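Local atomic coordinates of L-asparaginase 1 (Escherichia coli, PDB entry 6NXC), a protein that hydrolyses L-asparagine to L-aspartate and ammonium as an allosteric homotetrameric asparaginase. Residues A29-T34 and F105-G110; H50-L55 and I71-P76; F123-L128 and L222-I227; P214-E219 and S347-G352. The protein carries 1 engineered substitution. All blocks are in the same frame, centred on the assembly; numbering follows the deposited sequence.

Overall arrangement
The four contacts illustrate how a two-domain asparaginase ties distant chain segments together. Contacts 1 and 2 lie with centres about 9 Å apart and share the mixed sheet of the N-terminal region: strand 25-32 pairs with strand 104-108 on one side and with strand 68-78 on the other, and helix 50-56 of contact 2 falls along the chain between the segments of contact 1. Contacts 3 and 4, with centres about 12 Å apart, come later in the sequence, have alternating segments and touch one another, R351 NH2 bonding F123 O. Contact 1 reaches the active site; contact 4, its centre about 25 Å from that of contact 1, is peripheral.

Contact 1 of 4, residues A29-T34 and F105-G110; sequences AYTGGT and FVILHG
T31 reaches L108 twice, with backbone N and with OG1, and both donate to L108 O. The hydroxyl bond is the shorter, OG1 to O of L108 at 2.7 Å, and lies in the carbonyl plane on a lone pair, whereas the N-H comes in tilted from that plane. Setting OG1 between the backbone N and the carbonyl carbon of T31 (chi1 70°) makes this double grip possible and turns CG2 toward CG2 of I107. Parallel pairing precedes it: A29 N donates to V106 O, and L108 N to A29 O. Side chains alternate in step, with A29 CB 3.7 Å from I107 CD1 on one face and Y30 CD1 4.1 Å from L108 CB on the other. Farther along the two segments, G33 CA lies 3.4 Å from G110 CA, and a beta carbon on G33 would collide with the N of G110. H109 is held in rotation at both ring nitrogens, ND1 donating to G110 O at 2.7 Å and NE2 hydrogen-bonded to T117 OG1. Just beyond, the nucleophile T34 is linked covalently to a citrate. Strand 68-78 flanks strand 25-32, strand 132-135 flanks strand 104-108, and helix 148-161 packs on V106 and L108.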
loop_
_atom_site.group_PDB
_atom_site.type_symbol
_atom_site.label_atom_id
_atom_site.label_comp_id
_atom_site.label_asym_id
_atom_site.label_seq_id
_atom_site.Cartn_x
_atom_site.Cartn_y
_atom_site.Cartn_z
ATOM N N ALA B 29 21.237 24.935 -3.446
ATOM C CA ALA B 29 20.412 26.162 -3.572
ATOM C C ALA B 29 19.441 26.119 -2.402
ATOM O O ALA B 29 18.444 25.401 -2.453
ATOM C CB ALA B 29 19.790 26.222 -4.936
ATOM N N TYR B 30 19.767 26.853 -1.342
ATOM C CA TYR B 30 18.889 26.976 -0.171
ATOM C C TYR B 30 17.829 28.079 -0.495
ATOM O O TYR B 30 18.075 29.211 -0.228
ATOM C CB TYR B 30 19.751 27.193 1.050
ATOM C CG TYR B 30 18.945 27.348 2.319
ATOM C CD1 TYR B 30 17.700 26.834 2.442
ATOM C CD2 TYR B 30 19.464 28.119 3.343
ATOM C CE1 TYR B 30 16.974 27.002 3.621
ATOM C CE2 TYR B 30 18.763 28.299 4.522
ATOM C CZ TYR B 30 17.541 27.707 4.675
ATOM O OH TYR B 30 16.825 27.941 5.822
ATOM N N THR B 31 16.657 27.728 -1.037
ATOM C CA THR B 31 15.648 28.693 -1.488
ATOM C C THR B 31 14.815 29.181 -0.295
ATOM O O THR B 31 14.204 30.242 -0.437
ATOM C CB THR B 31 14.819 28.170 -2.670
ATOM O OG1 THR B 31 13.981 27.114 -2.198
ATOM C CG2 THR B 31 15.696 27.778 -3.807
ATOM N N GLY B 32 14.715 28.403 0.756
ATOM C CA GLY B 32 13.887 28.583 1.975
ATOM C C GLY B 32 13.126 27.293 2.236
ATOM O O GLY B 32 13.657 26.226 1.884
ATOM N N GLY B 33 11.944 27.384 2.872
ATOM C CA GLY B 33 11.204 26.173 3.251
ATOM C C GLY B 33 11.336 25.876 4.749
ATOM O O GLY B 33 12.115 26.497 5.448
ATOM N N THR B 34 10.577 24.886 5.194
ATOM C CA THR B 34 10.451 24.421 6.580
ATOM C C THR B 34 11.838 23.990 7.070
ATOM O O THR B 34 12.177 24.145 8.304
ATOM C CB THR B 34 9.432 23.286 6.576
ATOM O OG1 THR B 34 8.121 23.756 6.241
ATOM C CG2 THR B 34 9.423 22.532 7.871
ATOM N N PHE B 105 23.339 19.307 -8.331
ATOM C CA PHE B 105 22.584 20.427 -7.731
ATOM C C PHE B 105 21.504 19.836 -6.828
ATOM O O PHE B 105 20.693 19.022 -7.312
ATOM C CB PHE B 105 22.045 21.250 -8.915
ATOM C CG PHE B 105 23.180 21.693 -9.807
ATOM C CD1 PHE B 105 23.847 22.896 -9.599
ATOM C CD2 PHE B 105 23.544 20.884 -10.856
ATOM C CE1 PHE B 105 24.935 23.238 -10.392
ATOM C CE2 PHE B 105 24.676 21.178 -11.596
ATOM C CZ PHE B 105 25.398 22.311 -11.309
ATOM N N VAL B 106 21.441 20.312 -5.621
ATOM C CA VAL B 106 20.280 20.034 -4.735
ATOM C C VAL B 106 19.566 21.343 -4.461
ATOM O O VAL B 106 20.219 22.374 -4.079
ATOM C CB VAL B 106 20.766 19.369 -3.451
ATOM C CG1 VAL B 106 19.634 19.297 -2.410
ATOM C CG2 VAL B 106 21.361 17.993 -3.727
ATOM N N ILE B 107 18.274 21.337 -4.677
ATOM C CA ILE B 107 17.440 22.516 -4.474
ATOM C C ILE B 107 16.712 22.232 -3.146
ATOM O O ILE B 107 15.804 21.387 -3.156
ATOM C CB ILE B 107 16.511 22.794 -5.662
ATOM C CG1 ILE B 107 17.149 22.816 -7.068
ATOM C CG2 ILE B 107 15.761 24.072 -5.493
ATOM C CD1 ILE B 107 18.395 23.640 -7.179
ATOM N N LEU B 108 17.039 22.988 -2.096
ATOM C CA LEU B 108 16.340 22.847 -0.812
ATOM C C LEU B 108 15.152 23.807 -0.879
ATOM O O LEU B 108 15.397 25.026 -1.250
ATOM C CB LEU B 108 17.232 23.293 0.345
ATOM C CG LEU B 108 18.094 22.227 0.963
ATOM C CD1 LEU B 108 18.855 22.806 2.176
ATOM C CD2 LEU B 108 17.253 21.031 1.392
ATOM N N HIS B 109 13.945 23.402 -0.509
ATOM C CA HIS B 109 12.709 24.090 -0.955
ATOM C C HIS B 109 11.619 23.734 0.058
ATOM O O HIS B 109 11.688 22.646 0.634
ATOM C CB HIS B 109 12.326 23.571 -2.355
ATOM C CG HIS B 109 11.365 24.359 -3.146
ATOM N ND1 HIS B 109 10.009 24.376 -2.780
ATOM C CD2 HIS B 109 11.487 25.132 -4.287
ATOM C CE1 HIS B 109 9.342 25.131 -3.675
ATOM N NE2 HIS B 109 10.209 25.545 -4.648
ATOM N N GLY B 110 10.670 24.612 0.232
ATOM C CA GLY B 110 9.480 24.315 1.057
ATOM C C GLY B 110 8.683 23.217 0.430
ATOM O O GLY B 110 8.687 23.073 -0.844
HETATM O O HOH W 1 11.067 27.383 -0.409
#

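Contact 2 of 4, residues H50-L55 and I71-P76; sequences HLQRQL and IHEYTP
Q52 and E73 meet through differently shaped side chains. The glutamine places CG beside its backbone N, anti to the carbonyl carbon (chi1 -56°), and then bends at chi2 (101°), which swings the amide off the helix toward the strand. The glutamate instead runs nearly straight, CG anti to the backbone N (chi1 -178°), and brings its carboxylate out beside the helix. The two chains cross at about a right angle. NE2 of Q52 donates to OE1 of E73 on the anti side of the carboxylate, with OE1 close to the amide plane. The modelled separation, 2.5 Å from NE2 to OE1, is unusually short, and its exact value is doubtful.

Next to this polar pair lies an apolar one. I71 sends CD1 to within 3.7 Å of L55 CD1, while its CG2 branch rests 3.7 Å from Q52 CG; L51 CD2 closes in more loosely at 4.3 Å from I71 CD1. The aliphatic part of Q52 thus covers I71, while its amide goes on to E73. Shortening Q52 to an alanine is likely to leave E73 OE1 without its amide donor and I71 less covered.

Helix 50-56 here packs against strand 68-78, an outer strand of the mixed sheet, with Y30 of the adjoining strand touching L51, I71 and E73. Chemically, E73 gathers N-H groups: besides Q52, its OE2 accepts from S48 N and its OE1, weakly, from G49 N, both just ahead of the helix. This clustering would tend to favour a carboxylate that carries its negative charge.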
loop_
_atom_site.group_PDB
_atom_site.type_symbol
_atom_site.label_atom_id
_atom_site.label_comp_id
_atom_site.label_asym_id
_atom_site.label_seq_id
_atom_site.Cartn_x
_atom_site.Cartn_y
_atom_site.Cartn_z
ATOM N N HIS B 50 21.249 29.939 9.857
ATOM C CA HIS B 50 20.936 28.870 10.825
ATOM C C HIS B 50 21.129 27.475 10.196
ATOM O O HIS B 50 21.726 26.651 10.844
ATOM C CB HIS B 50 19.519 29.071 11.343
ATOM C CG HIS B 50 19.299 28.338 12.608
ATOM N ND1 HIS B 50 18.112 27.707 12.890
ATOM C CD2 HIS B 50 20.120 28.133 13.657
ATOM C CE1 HIS B 50 18.201 27.149 14.076
ATOM N NE2 HIS B 50 19.425 27.393 14.563
ATOM N N LEU B 51 20.633 27.214 8.975
ATOM C CA LEU B 51 20.806 25.903 8.291
ATOM C C LEU B 51 22.306 25.541 8.190
ATOM O O LEU B 51 22.687 24.417 8.550
ATOM C CB LEU B 51 20.181 25.908 6.880
ATOM C CG LEU B 51 20.734 24.726 6.071
ATOM C CD1 LEU B 51 20.067 23.478 6.613
ATOM C CD2 LEU B 51 20.594 24.890 4.565
ATOM N N GLN B 52 23.115 26.399 7.611
ATOM C CA GLN B 52 24.544 26.189 7.339
ATOM C C GLN B 52 25.364 25.897 8.643
ATOM O O GLN B 52 26.240 25.043 8.645
ATOM C CB GLN B 52 25.058 27.433 6.649
ATOM C CG GLN B 52 24.307 27.808 5.378
ATOM C CD GLN B 52 23.287 28.935 5.506
ATOM O OE1 GLN B 52 22.368 28.954 6.378
ATOM N NE2 GLN B 52 23.477 29.931 4.660
ATOM N N ARG B 53 25.087 26.599 9.726
ATOM C CA ARG B 53 25.685 26.311 11.066
ATOM C C ARG B 53 25.177 24.937 11.509
ATOM O O ARG B 53 25.961 24.137 12.047
ATOM C CB ARG B 53 25.351 27.436 12.054
ATOM C CG ARG B 53 25.723 27.134 13.507
ATOM C CD ARG B 53 27.257 26.977 13.550
ATOM N NE ARG B 53 27.782 26.906 14.907
ATOM C CZ ARG B 53 29.044 26.571 15.246
ATOM N NH1 ARG B 53 29.934 26.265 14.324
ATOM N NH2 ARG B 53 29.361 26.481 16.529
ATOM N N GLN B 54 23.891 24.610 11.298
ATOM C CA GLN B 54 23.354 23.333 11.819
ATOM C C GLN B 54 24.068 22.203 11.068
ATOM O O GLN B 54 24.508 21.208 11.722
ATOM C CB GLN B 54 21.832 23.202 11.606
ATOM C CG GLN B 54 20.956 24.128 12.448
ATOM C CD GLN B 54 19.649 24.482 11.758
ATOM O OE1 GLN B 54 19.592 24.674 10.545
ATOM N NE2 GLN B 54 18.560 24.562 12.511
ATOM N N LEU B 55 24.314 22.354 9.751
ATOM C CA LEU B 55 24.990 21.270 8.993
ATOM C C LEU B 55 26.461 21.179 9.372
ATOM O O LEU B 55 26.937 20.025 9.396
ATOM C CB LEU B 55 24.833 21.497 7.495
ATOM C CG LEU B 55 23.390 21.445 7.014
ATOM C CD1 LEU B 55 23.359 21.660 5.514
ATOM C CD2 LEU B 55 22.714 20.152 7.353
ATOM N N ILE B 71 26.692 25.652 0.048
ATOM C CA ILE B 71 25.318 26.244 0.201
ATOM C C ILE B 71 25.291 27.682 -0.297
ATOM O O ILE B 71 26.056 28.536 0.235
ATOM C CB ILE B 71 24.835 26.133 1.674
ATOM C CG1 ILE B 71 24.866 24.677 2.094
ATOM C CG2 ILE B 71 23.435 26.798 1.896
ATOM C CD1 ILE B 71 24.754 24.526 3.571
ATOM N N HIS B 72 24.320 27.966 -1.167
ATOM C CA HIS B 72 23.911 29.309 -1.608
ATOM C C HIS B 72 22.597 29.586 -0.891
ATOM O O HIS B 72 21.624 28.992 -1.259
ATOM C CB HIS B 72 23.837 29.388 -3.123
ATOM C CG HIS B 72 23.243 30.710 -3.542
ATOM N ND1 HIS B 72 22.389 30.861 -4.683
ATOM C CD2 HIS B 72 23.305 31.915 -2.939
ATOM C CE1 HIS B 72 21.981 32.113 -4.731
ATOM N NE2 HIS B 72 22.493 32.767 -3.635
ATOM N N GLU B 73 22.613 30.440 0.132
ATOM C CA GLU B 73 21.372 30.837 0.843
ATOM C C GLU B 73 20.714 32.013 0.111
ATOM O O GLU B 73 21.354 33.027 -0.115
ATOM C CB GLU B 73 21.685 31.185 2.303
ATOM C CG GLU B 73 20.450 31.559 3.111
ATOM C CD GLU B 73 20.827 32.230 4.442
ATOM O OE1 GLU B 73 21.636 31.616 5.145
ATOM O OE2 GLU B 73 20.313 33.386 4.759
ATOM N N TYR B 74 19.436 31.906 -0.250
ATOM C CA TYR B 74 18.737 32.923 -1.066
ATOM C C TYR B 74 18.412 34.071 -0.111
ATOM O O TYR B 74 18.222 33.741 1.113
ATOM C CB TYR B 74 17.515 32.279 -1.699
ATOM C CG TYR B 74 17.792 31.585 -3.016
ATOM C CD1 TYR B 74 18.920 30.786 -3.191
ATOM C CD2 TYR B 74 16.852 31.606 -4.028
ATOM C CE1 TYR B 74 19.156 30.077 -4.382
ATOM C CE2 TYR B 74 17.036 30.865 -5.208
ATOM C CZ TYR B 74 18.209 30.161 -5.403
ATOM O OH TYR B 74 18.426 29.478 -6.559
ATOM N N THR B 75 18.343 35.276 -0.656
ATOM C CA THR B 75 17.986 36.522 0.099
ATOM C C THR B 75 16.805 37.205 -0.606
ATOM O O THR B 75 16.852 37.596 -1.775
ATOM C CB THR B 75 19.217 37.408 0.339
ATOM O OG1 THR B 75 19.977 37.553 -0.844
ATOM C CG2 THR B 75 20.170 36.840 1.354
ATOM N N PRO B 76 15.618 37.240 0.022
ATOM C CA PRO B 76 15.379 36.539 1.271
ATOM C C PRO B 76 15.061 35.050 1.009
ATOM O O PRO B 76 14.867 34.654 -0.147
ATOM C CB PRO B 76 14.094 37.169 1.800
ATOM C CG PRO B 76 13.362 37.556 0.573
ATOM C CD PRO B 76 14.421 37.976 -0.440
#

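Contact 3 of 4, residues F123-L128 and L222-I227; sequences FMLENL and LIVHPI
M124, the residue most covered here, crosses I227 at about a right angle. Its CG touches I227 CG1 at 3.6 Å, SD lies 3.7 Å from I227 CD1, and a bend at chi3 (82°) folds CE back to 3.5 Å from H225 O. With a serine in place of M124, the space filled by CG, SD and CE would probably become a gap beside I227 and leave its CG1-CD1 arm poorly packed.

L222 serves the other end. Although its side chain starts out away from the partner segment, CD1 returns to lie 3.4 Å from E126 O and also meets L125 CB; L222 and L128 run side by side.

E126 works through backbone and carboxylate alike. Its N and O form an antiparallel hydrogen-bonded pair with I223, continued by H225 N donating to M124 O (2.9 Å). With CG anti to the backbone N (chi1 164°) and the chain extended, OE2 meets the edge of the H225 ring; NE2 to OE2 is 2.6 Å, but the N-H points poorly, so the bond is weak. Carboxylate and ring planes are only 16° apart.

This two-stranded antiparallel ribbon begins at L125, the first residue after helix 114-124. Helix 85-98 packs on M124 and V224, strand 167-171 supplies V167 to L125 and L128, and helix 322-333 meets F123, I227 and, through Y331 edge-to-face, the H225 ring.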
loop_
_atom_site.group_PDB
_atom_site.type_symbol
_atom_site.label_atom_id
_atom_site.label_comp_id
_atom_site.label_asym_id
_atom_site.label_seq_id
_atom_site.Cartn_x
_atom_site.Cartn_y
_atom_site.Cartn_z
ATOM N N PHE B 123 11.023 21.290 -17.663
ATOM C CA PHE B 123 10.766 21.917 -18.978
ATOM C C PHE B 123 11.768 22.995 -19.300
ATOM O O PHE B 123 12.177 23.035 -20.456
ATOM C CB PHE B 123 9.347 22.499 -18.982
ATOM C CG PHE B 123 8.338 21.413 -18.763
ATOM C CD1 PHE B 123 8.127 20.464 -19.721
ATOM C CD2 PHE B 123 7.550 21.377 -17.619
ATOM C CE1 PHE B 123 7.191 19.458 -19.525
ATOM C CE2 PHE B 123 6.601 20.408 -17.436
ATOM C CZ PHE B 123 6.445 19.430 -18.376
ATOM N N MET B 124 12.282 23.720 -18.294
ATOM C CA MET B 124 13.136 24.909 -18.560
ATOM C C MET B 124 14.560 24.425 -18.926
ATOM O O MET B 124 15.222 25.082 -19.752
ATOM C CB MET B 124 13.207 25.804 -17.302
ATOM C CG MET B 124 11.913 26.463 -17.060
ATOM S SD MET B 124 11.968 27.276 -15.474
ATOM C CE MET B 124 12.810 28.708 -16.100
ATOM N N LEU B 125 15.047 23.341 -18.303
ATOM C CA LEU B 125 16.482 22.973 -18.392
ATOM C C LEU B 125 16.642 22.005 -19.588
ATOM O O LEU B 125 16.575 20.758 -19.414
ATOM C CB LEU B 125 16.960 22.321 -17.092
ATOM C CG LEU B 125 16.842 23.149 -15.835
ATOM C CD1 LEU B 125 17.436 22.486 -14.589
ATOM C CD2 LEU B 125 17.558 24.443 -16.015
ATOM N N GLU B 126 17.049 22.473 -20.746
ATOM C CA GLU B 126 17.244 21.590 -21.935
ATOM C C GLU B 126 18.732 21.217 -22.004
ATOM O O GLU B 126 19.560 22.043 -21.550
ATOM C CB GLU B 126 16.813 22.376 -23.200
ATOM C CG GLU B 126 17.311 21.754 -24.521
ATOM C CD GLU B 126 17.032 22.534 -25.808
ATOM O OE1 GLU B 126 17.121 21.924 -26.916
ATOM O OE2 GLU B 126 16.747 23.741 -25.716
ATOM N N ASN B 127 19.035 20.014 -22.452
ATOM C CA ASN B 127 20.412 19.436 -22.464
ATOM C C ASN B 127 20.972 19.304 -21.054
ATOM O O ASN B 127 22.178 19.630 -20.814
ATOM C CB ASN B 127 21.384 20.230 -23.332
ATOM C CG ASN B 127 20.894 20.397 -24.741
ATOM O OD1 ASN B 127 20.094 19.614 -25.216
ATOM N ND2 ASN B 127 21.285 21.496 -25.353
ATOM N N LEU B 128 20.099 18.942 -20.110
ATOM C CA LEU B 128 20.556 18.751 -18.710
ATOM C C LEU B 128 21.439 17.494 -18.625
ATOM O O LEU B 128 20.900 16.401 -18.836
ATOM C CB LEU B 128 19.331 18.571 -17.793
ATOM C CG LEU B 128 19.681 18.467 -16.323
ATOM C CD1 LEU B 128 20.440 19.625 -15.725
ATOM C CD2 LEU B 128 18.440 18.326 -15.495
ATOM N N LEU B 222 24.061 23.172 -21.441
ATOM C CA LEU B 222 22.732 23.414 -20.830
ATOM C C LEU B 222 22.163 24.649 -21.496
ATOM O O LEU B 222 22.881 25.678 -21.595
ATOM C CB LEU B 222 22.914 23.630 -19.324
ATOM C CG LEU B 222 21.644 23.951 -18.529
ATOM C CD1 LEU B 222 20.756 22.739 -18.493
ATOM C CD2 LEU B 222 22.026 24.410 -17.132
ATOM N N ILE B 223 20.863 24.628 -21.811
ATOM C CA ILE B 223 20.118 25.784 -22.342
ATOM C C ILE B 223 18.943 26.062 -21.413
ATOM O O ILE B 223 18.234 25.119 -21.090
ATOM C CB ILE B 223 19.705 25.564 -23.798
ATOM C CG1 ILE B 223 20.961 25.578 -24.686
ATOM C CG2 ILE B 223 18.698 26.625 -24.207
ATOM C CD1 ILE B 223 20.749 25.018 -26.096
ATOM N N VAL B 224 18.834 27.284 -20.907
ATOM C CA VAL B 224 17.677 27.594 -20.034
ATOM C C VAL B 224 16.560 28.300 -20.833
ATOM O O VAL B 224 16.814 29.356 -21.419
ATOM C CB VAL B 224 18.072 28.384 -18.799
ATOM C CG1 VAL B 224 16.752 28.647 -18.055
ATOM C CG2 VAL B 224 19.090 27.616 -17.953
ATOM N N HIS B 225 15.395 27.659 -21.005
ATOM C CA HIS B 225 14.259 28.276 -21.721
ATOM C C HIS B 225 13.591 29.172 -20.706
ATOM O O HIS B 225 13.421 28.799 -19.530
ATOM C CB HIS B 225 13.248 27.257 -22.201
ATOM C CG HIS B 225 13.774 26.451 -23.328
ATOM N ND1 HIS B 225 13.824 26.909 -24.621
ATOM C CD2 HIS B 225 14.226 25.174 -23.355
ATOM C CE1 HIS B 225 14.393 25.980 -25.389
ATOM N NE2 HIS B 225 14.621 24.897 -24.640
ATOM N N PRO B 226 13.242 30.421 -21.099
ATOM C CA PRO B 226 12.555 31.299 -20.152
ATOM C C PRO B 226 11.191 30.740 -19.764
ATOM O O PRO B 226 10.518 30.172 -20.524
ATOM C CB PRO B 226 12.419 32.629 -20.975
ATOM C CG PRO B 226 12.273 32.092 -22.404
ATOM C CD PRO B 226 13.312 30.953 -22.461
ATOM N N ILE B 227 10.770 31.015 -18.528
ATOM C CA ILE B 227 9.370 30.789 -18.107
ATOM C C ILE B 227 8.965 32.117 -17.521
ATOM O O ILE B 227 9.671 32.699 -16.602
ATOM C CB ILE B 227 9.031 29.642 -17.132
ATOM C CG1 ILE B 227 8.903 28.251 -17.720
ATOM C CG2 ILE B 227 7.656 29.909 -16.492
ATOM C CD1 ILE B 227 8.425 27.189 -16.696
#

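Contact 4 of 4, residues P214-E219 and S347-G352; sequences PAPHGE and SQNLRG
G352, which packs against A215 and P216, has a carbonyl O gripped by two arginines, R180 through NE and R177 through NH1. Its N points back to N349 OD1 at 2.8 Å, a weak bond because of its poor angle, which closes the turn from N349 to G352. Across the contact the meeting is one of carbon against peptide. A215 CB sits 3.5 Å from R351 O. P216 lies over the turn: its CG is 3.7 Å from both N349 O and L350 O, and its CD is 3.8 Å from G352 N, so the rigid ring spans several successive peptides.

Segment 347-352 follows helix 339-346, in the C-terminal part of the asparaginase fold, while 214-219 belongs to the chain that leads out of the N-terminal mixed sheet toward the parallel sheet of the second domain.

A water gives a polar route across: N349 ND2 donates to it at 3.0 Å, and the water in turn donates weakly to P214 O. R351 has its NH1 on L350 O, from above the carbonyl plane at 3.3 Å, and its NH2 on F123 O at the end of helix 114-124. E353 holds the backbone of the turn, its carboxylate accepting from L350 N and R351 N.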
loop_
_atom_site.group_PDB
_atom_site.type_symbol
_atom_site.label_atom_id
_atom_site.label_comp_id
_atom_site.label_asym_id
_atom_site.label_seq_id
_atom_site.Cartn_x
_atom_site.Cartn_y
_atom_site.Cartn_z
ATOM N N PRO B 214 13.602 5.850 -19.753
ATOM C CA PRO B 214 14.204 7.181 -19.738
ATOM C C PRO B 214 13.277 8.230 -20.385
ATOM O O PRO B 214 12.409 7.941 -21.248
ATOM C CB PRO B 214 15.496 6.933 -20.545
ATOM C CG PRO B 214 15.048 5.939 -21.613
ATOM C CD PRO B 214 14.068 5.028 -20.893
ATOM N N ALA B 215 13.417 9.461 -19.901
ATOM C CA ALA B 215 12.866 10.679 -20.513
ATOM C C ALA B 215 13.699 11.049 -21.747
ATOM O O ALA B 215 14.829 10.579 -21.875
ATOM C CB ALA B 215 12.933 11.806 -19.506
ATOM N N PRO B 216 13.137 11.873 -22.658
ATOM C CA PRO B 216 13.836 12.362 -23.849
ATOM C C PRO B 216 15.014 13.235 -23.414
ATOM O O PRO B 216 14.903 13.919 -22.439
ATOM C CB PRO B 216 12.762 13.184 -24.588
ATOM C CG PRO B 216 11.439 12.684 -24.046
ATOM C CD PRO B 216 11.741 12.338 -22.615
ATOM N N HIS B 217 16.154 13.159 -24.100
ATOM C CA HIS B 217 17.375 13.805 -23.602
ATOM C C HIS B 217 18.063 14.483 -24.781
ATOM O O HIS B 217 18.126 13.871 -25.835
ATOM C CB HIS B 217 18.316 12.856 -22.867
ATOM C CG HIS B 217 18.680 13.571 -21.622
ATOM N ND1 HIS B 217 18.226 13.164 -20.386
ATOM C CD2 HIS B 217 19.219 14.813 -21.466
ATOM C CE1 HIS B 217 18.555 14.096 -19.500
ATOM N NE2 HIS B 217 19.164 15.140 -20.152
ATOM N N GLY B 218 18.406 15.753 -24.638
ATOM C CA GLY B 218 19.206 16.494 -25.619
ATOM C C GLY B 218 20.694 16.296 -25.404
ATOM O O GLY B 218 21.090 15.381 -24.645
ATOM N N GLU B 219 21.528 17.058 -26.104
ATOM C CA GLU B 219 22.974 16.912 -25.954
ATOM C C GLU B 219 23.624 18.268 -26.106
ATOM O O GLU B 219 23.183 19.012 -26.937
ATOM C CB GLU B 219 23.502 15.981 -27.048
ATOM C CG GLU B 219 23.054 16.351 -28.435
ATOM C CD GLU B 219 21.628 15.920 -28.781
ATOM O OE1 GLU B 219 21.067 16.552 -29.675
ATOM O OE2 GLU B 219 21.098 14.979 -28.146
ATOM N N SER B 347 0.020 17.497 -25.697
ATOM C CA SER B 347 -0.236 16.040 -25.514
ATOM C C SER B 347 0.983 15.193 -25.909
ATOM O O SER B 347 0.870 13.975 -25.978
ATOM C CB SER B 347 -1.467 15.627 -26.298
ATOM O OG SER B 347 -1.247 15.885 -27.661
ATOM N N GLN B 348 2.134 15.781 -26.136
ATOM C CA GLN B 348 3.389 15.104 -26.543
ATOM C C GLN B 348 4.237 14.922 -25.281
ATOM O O GLN B 348 4.138 15.781 -24.325
ATOM C CB GLN B 348 4.142 15.885 -27.605
ATOM C CG GLN B 348 3.548 15.919 -29.005
ATOM C CD GLN B 348 4.429 16.680 -29.992
ATOM O OE1 GLN B 348 4.409 16.399 -31.185
ATOM N NE2 GLN B 348 5.219 17.650 -29.546
ATOM N N ASN B 349 4.952 13.821 -25.146
ATOM C CA ASN B 349 5.836 13.632 -23.980
ATOM C C ASN B 349 7.115 14.412 -24.221
ATOM O O ASN B 349 8.012 13.886 -24.923
ATOM C CB ASN B 349 6.121 12.144 -23.758
ATOM C CG ASN B 349 7.100 11.848 -22.655
ATOM O OD1 ASN B 349 7.056 12.540 -21.627
ATOM N ND2 ASN B 349 7.746 10.683 -22.719
ATOM N N LEU B 350 7.292 15.556 -23.562
ATOM C CA LEU B 350 8.471 16.441 -23.788
ATOM C C LEU B 350 9.631 16.070 -22.856
ATOM O O LEU B 350 10.806 16.226 -23.288
ATOM C CB LEU B 350 8.050 17.907 -23.583
ATOM C CG LEU B 350 6.983 18.433 -24.529
ATOM C CD1 LEU B 350 6.819 19.942 -24.340
ATOM C CD2 LEU B 350 7.326 18.140 -25.991
ATOM N N ARG B 351 9.359 15.599 -21.627
ATOM C CA ARG B 351 10.317 15.505 -20.512
ATOM C C ARG B 351 10.009 14.336 -19.585
ATOM O O ARG B 351 10.630 14.291 -18.542
ATOM C CB ARG B 351 10.346 16.793 -19.685
ATOM C CG ARG B 351 10.804 18.019 -20.473
ATOM C CD ARG B 351 12.333 18.056 -20.708
ATOM N NE ARG B 351 12.664 19.430 -21.096
ATOM C CZ ARG B 351 12.545 19.932 -22.326
ATOM N NH1 ARG B 351 12.236 19.155 -23.348
ATOM N NH2 ARG B 351 12.727 21.226 -22.553
ATOM N N GLY B 352 9.170 13.392 -20.015
ATOM C CA GLY B 352 8.823 12.267 -19.136
ATOM C C GLY B 352 7.587 12.495 -18.293
ATOM O O GLY B 352 7.326 11.633 -17.477
HETATM O O HOH W 2 9.345 9.119 -20.702
#